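Long-range contact in response regulator protein (Burkholderia pseudomallei, PDB 3RQI), which probably acts as a phosphorylation-dependent transcriptional regulator, taking a phosphoryl group on a receiver-domain aspartate and passing the signal to a Fis-type helix-turn-helix region: residues R81-T86 with N104-P109. Numbering follows the deposited sequence.
Sequences RILVLT and NYLAKP. With SO4 (sulfate ion), chain D.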
ATOM      1  N   ARG A  81     -14.557  -3.879 -12.158  1.00 15.02           N
ATOM      2  CA  ARG A  81     -13.165  -3.780 -11.658  1.00 14.40           C
ATOM      3  C   ARG A  81     -12.972  -2.352 -11.184  1.00 13.04           C
ATOM      4  O   ARG A  81     -13.328  -1.424 -11.880  1.00 12.40           O
ATOM      5  CB  ARG A  81     -12.163  -4.100 -12.773  1.00 15.13           C
ATOM      6  CG  ARG A  81     -12.386  -5.379 -13.569  1.00 20.84           C
ATOM      7  CD  ARG A  81     -11.925  -6.650 -12.920  1.00 20.66           C
ATOM      8  NE  ARG A  81     -10.566  -6.610 -12.342  1.00 19.53           N
ATOM      9  CZ  ARG A  81     -10.138  -7.491 -11.444  1.00 18.44           C
ATOM     10  NH1 ARG A  81     -10.938  -8.475 -11.025  1.00 21.32           N
ATOM     11  NH2 ARG A  81      -8.917  -7.392 -10.938  1.00 18.26           N
ATOM     12  N   ILE A  82     -12.444  -2.170  -9.975  1.00 11.90           N
ATOM     13  CA  ILE A  82     -12.374  -0.858  -9.370  1.00 11.38           C
ATOM     14  C   ILE A  82     -10.919  -0.554  -9.017  1.00 11.27           C
ATOM     15  O   ILE A  82     -10.247  -1.335  -8.325  1.00 11.79           O
ATOM     16  CB  ILE A  82     -13.287  -0.806  -8.095  1.00 11.30           C
ATOM     17  CG1 ILE A  82     -14.780  -0.946  -8.510  1.00 14.51           C
ATOM     18  CG2 ILE A  82     -13.061   0.494  -7.346  1.00 13.34           C
ATOM     19  CD1 ILE A  82     -15.723  -1.021  -7.321  1.00 16.23           C
ATOM     20  N   LEU A  83     -10.413   0.588  -9.494  1.00  9.64           N
ATOM     21  CA  LEU A  83      -9.001   0.952  -9.307  1.00 11.38           C
ATOM     22  C   LEU A  83      -8.970   2.311  -8.596  1.00 10.97           C
ATOM     23  O   LEU A  83      -9.597   3.284  -9.056  1.00 11.23           O
ATOM     24  CB  LEU A  83      -8.332   1.100 -10.694  1.00 11.73           C
ATOM     25  CG  LEU A  83      -6.961   1.783 -10.729  1.00 14.99           C
ATOM     26  CD1 LEU A  83      -5.847   0.858 -10.100  1.00 16.00           C
ATOM     27  CD2 LEU A  83      -6.600   2.185 -12.188  1.00 17.65           C
ATOM     28  N   VAL A  84      -8.247   2.395  -7.498  1.00 10.72           N
ATOM     29  CA  VAL A  84      -7.932   3.723  -6.897  1.00  9.97           C
ATOM     30  C   VAL A  84      -6.818   4.338  -7.708  1.00 10.53           C
ATOM     31  O   VAL A  84      -5.791   3.689  -8.022  1.00 11.20           O
ATOM     32  CB  VAL A  84      -7.492   3.637  -5.406  1.00 10.61           C
ATOM     33  CG1 VAL A  84      -6.928   5.019  -4.910  1.00 10.52           C
ATOM     34  CG2 VAL A  84      -8.673   3.174  -4.524  1.00 10.65           C
ATOM     35  N   LEU A  85      -7.036   5.574  -8.128  1.00 10.43           N
ATOM     36  CA  LEU A  85      -6.017   6.283  -8.936  1.00 10.75           C
ATOM     37  C   LEU A  85      -5.793   7.650  -8.264  1.00 10.40           C
ATOM     38  O   LEU A  85      -6.700   8.503  -8.250  1.00 10.33           O
ATOM     39  CB  LEU A  85      -6.510   6.439 -10.392  1.00 10.38           C
ATOM     40  CG  LEU A  85      -5.581   7.261 -11.319  1.00 10.06           C
ATOM     41  CD1 LEU A  85      -4.206   6.606 -11.405  1.00 13.25           C
ATOM     42  CD2 LEU A  85      -6.218   7.363 -12.690  1.00 12.38           C
ATOM     43  N   THR A  86      -4.614   7.840  -7.637  1.00  9.91           N
ATOM     44  CA  THR A  86      -4.463   8.970  -6.669  1.00 11.86           C
ATOM     45  C   THR A  86      -3.131   9.697  -6.705  1.00 13.10           C
ATOM     46  O   THR A  86      -2.074   9.069  -6.844  1.00 14.64           O
ATOM     47  CB  THR A  86      -4.755   8.521  -5.197  1.00 12.09           C
ATOM     48  OG1 THR A  86      -4.619   9.600  -4.287  1.00 12.28           O
ATOM     49  CG2 THR A  86      -3.858   7.409  -4.761  1.00 12.80           C
ATOM     50  N   ASN A 104      -7.418  -2.745  -7.172  1.00 10.53           N
ATOM     51  CA  ASN A 104      -6.023  -2.353  -7.317  1.00 11.44           C
ATOM     52  C   ASN A 104      -5.863  -0.882  -6.988  1.00 10.93           C
ATOM     53  O   ASN A 104      -6.855  -0.177  -6.694  1.00 11.41           O
ATOM     54  CB  ASN A 104      -5.510  -2.645  -8.752  1.00 10.83           C
ATOM     55  CG  ASN A 104      -4.037  -2.946  -8.795  1.00 11.73           C
ATOM     56  OD1 ASN A 104      -3.314  -2.826  -7.777  1.00 13.41           O
ATOM     57  ND2 ASN A 104      -3.559  -3.338  -9.987  1.00 12.43           N
ATOM     58  N   TYR A 105      -4.621  -0.403  -7.033  1.00 11.77           N
ATOM     59  CA  TYR A 105      -4.355   0.957  -6.560  1.00 11.12           C
ATOM     60  C   TYR A 105      -3.138   1.427  -7.317  1.00 12.32           C
ATOM     61  O   TYR A 105      -2.148   0.702  -7.415  1.00 13.70           O
ATOM     62  CB  TYR A 105      -4.099   0.883  -5.047  1.00 11.72           C
ATOM     63  CG  TYR A 105      -3.800   2.172  -4.265  1.00 13.25           C
ATOM     64  CD1 TYR A 105      -4.689   2.605  -3.274  1.00 10.89           C
ATOM     65  CD2 TYR A 105      -2.611   2.913  -4.498  1.00 13.36           C
ATOM     66  CE1 TYR A 105      -4.417   3.732  -2.491  1.00  9.44           C
ATOM     67  CE2 TYR A 105      -2.329   4.045  -3.741  1.00 14.64           C
ATOM     68  CZ  TYR A 105      -3.229   4.437  -2.736  1.00 11.99           C
ATOM     69  OH  TYR A 105      -2.948   5.538  -1.990  1.00 13.86           O
ATOM     70  N   LEU A 106      -3.233   2.607  -7.926  1.00 12.38           N
ATOM     71  CA  LEU A 106      -2.114   3.202  -8.687  1.00 13.66           C
ATOM     72  C   LEU A 106      -1.889   4.658  -8.327  1.00 14.34           C
ATOM     73  O   LEU A 106      -2.843   5.435  -8.128  1.00 12.44           O
ATOM     74  CB  LEU A 106      -2.415   3.157 -10.178  1.00 13.99           C
ATOM     75  CG  LEU A 106      -2.144   1.932 -11.043  1.00 19.86           C
ATOM     76  CD1 LEU A 106      -2.283   2.464 -12.489  1.00 21.18           C
ATOM     77  CD2 LEU A 106      -0.756   1.361 -10.779  1.00 24.72           C
ATOM     78  N   ALA A 107      -0.608   5.015  -8.193  1.00 15.62           N
ATOM     79  CA  ALA A 107      -0.235   6.431  -8.063  1.00 16.27           C
ATOM     80  C   ALA A 107      -0.316   7.186  -9.384  1.00 16.76           C
ATOM     81  O   ALA A 107       0.128   6.676 -10.439  1.00 17.32           O
ATOM     82  CB  ALA A 107       1.184   6.545  -7.486  1.00 17.82           C
ATOM     83  N   LYS A 108      -0.895   8.396  -9.336  1.00 16.06           N
ATOM     84  CA  LYS A 108      -0.707   9.372 -10.404  1.00 16.75           C
ATOM     85  C   LYS A 108       0.769   9.868 -10.386  1.00 18.60           C
ATOM     86  O   LYS A 108       1.400   9.936  -9.313  1.00 19.83           O
ATOM     87  CB  LYS A 108      -1.636  10.584 -10.266  1.00 15.16           C
ATOM     88  CG  LYS A 108      -3.131  10.304 -10.318  1.00 13.33           C
ATOM     89  CD  LYS A 108      -3.898  11.603 -10.084  1.00 12.03           C
ATOM     90  CE  LYS A 108      -5.424  11.362 -10.124  1.00 11.18           C
ATOM     91  NZ  LYS A 108      -6.077  12.555  -9.525  1.00 12.57           N
ATOM     92  N   PRO A 109       1.318  10.177 -11.556  1.00 19.30           N
ATOM     93  CA  PRO A 109       0.700  10.076 -12.866  1.00 19.78           C
ATOM     94  C   PRO A 109       0.830   8.661 -13.439  1.00 20.64           C
ATOM     95  O   PRO A 109       1.822   7.952 -13.195  1.00 21.57           O
ATOM     96  CB  PRO A 109       1.503  11.096 -13.722  1.00 21.98           C
ATOM     97  CG  PRO A 109       2.768  11.151 -13.116  1.00 21.51           C
ATOM     98  CD  PRO A 109       2.641  10.830 -11.642  1.00 21.58           C
TER
HETATM   99  S   SO4 D 183      -7.899 -10.278  -8.738  1.00 33.90           S
HETATM  100  O1  SO4 D 183      -7.056  -9.456  -9.569  1.00 34.40           O
HETATM  101  O2  SO4 D 183      -7.857 -11.658  -9.241  1.00 35.44           O
HETATM  102  O3  SO4 D 183      -7.396 -10.208  -7.361  1.00 32.51           O
HETATM  103  O4  SO4 D 183      -9.293  -9.813  -8.755  1.00 33.55           O
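Ile82 O receives Asn104 N in a weak, long bond that opens a parallel beta ladder, the last strand pair of the receiver domain's five-stranded sheet, joined through helix 91-100 as a beta-alpha-beta crossover. Arg81, just before, holds a sulfate, probably from the crystallisation liquor, through NH1 and NH2. Leu83 follows on the face packed against helix 112-118; its CD1 lies over the Asn104-Tyr105 peptide, 3.5 Å from Tyr105 N, and meets Leu106 CG. Val84 uses both its backbone N and O: N donates to Asn104 O, and O accepts Leu106 N at 2.8 Å in a nearly straight bond. On the other face Val84 CG1, anti to the backbone N (chi1 170°), rests over the Tyr105 ring in a CH-pi contact, 4.1 Å from the ring centroid. Leu85 returns to the first face, its CD1 meeting Leu106 CB and Lys108 CG. Thr86 closes the ladder: its N bonds to Leu106 O, while Lys108 N approaches Thr86 O at 2.8 Å from above the carbonyl plane. Thr86 CG2 touches Tyr105 OH at 3.5 Å, a hydroxyl hydrogen-bonded to Thr93 and Ser90 N. Thr86 OG1, also bonded to Tyr88 N, and Lys108 NZ, salt-bridged to Asp14, both grip the phosphoryl group of aspartyl phosphate 58, as in CheY-like receivers. The Lys108 N bond thus ties these two residues together, and the threonine methyl offers a plausible route from phosphate to Tyr105.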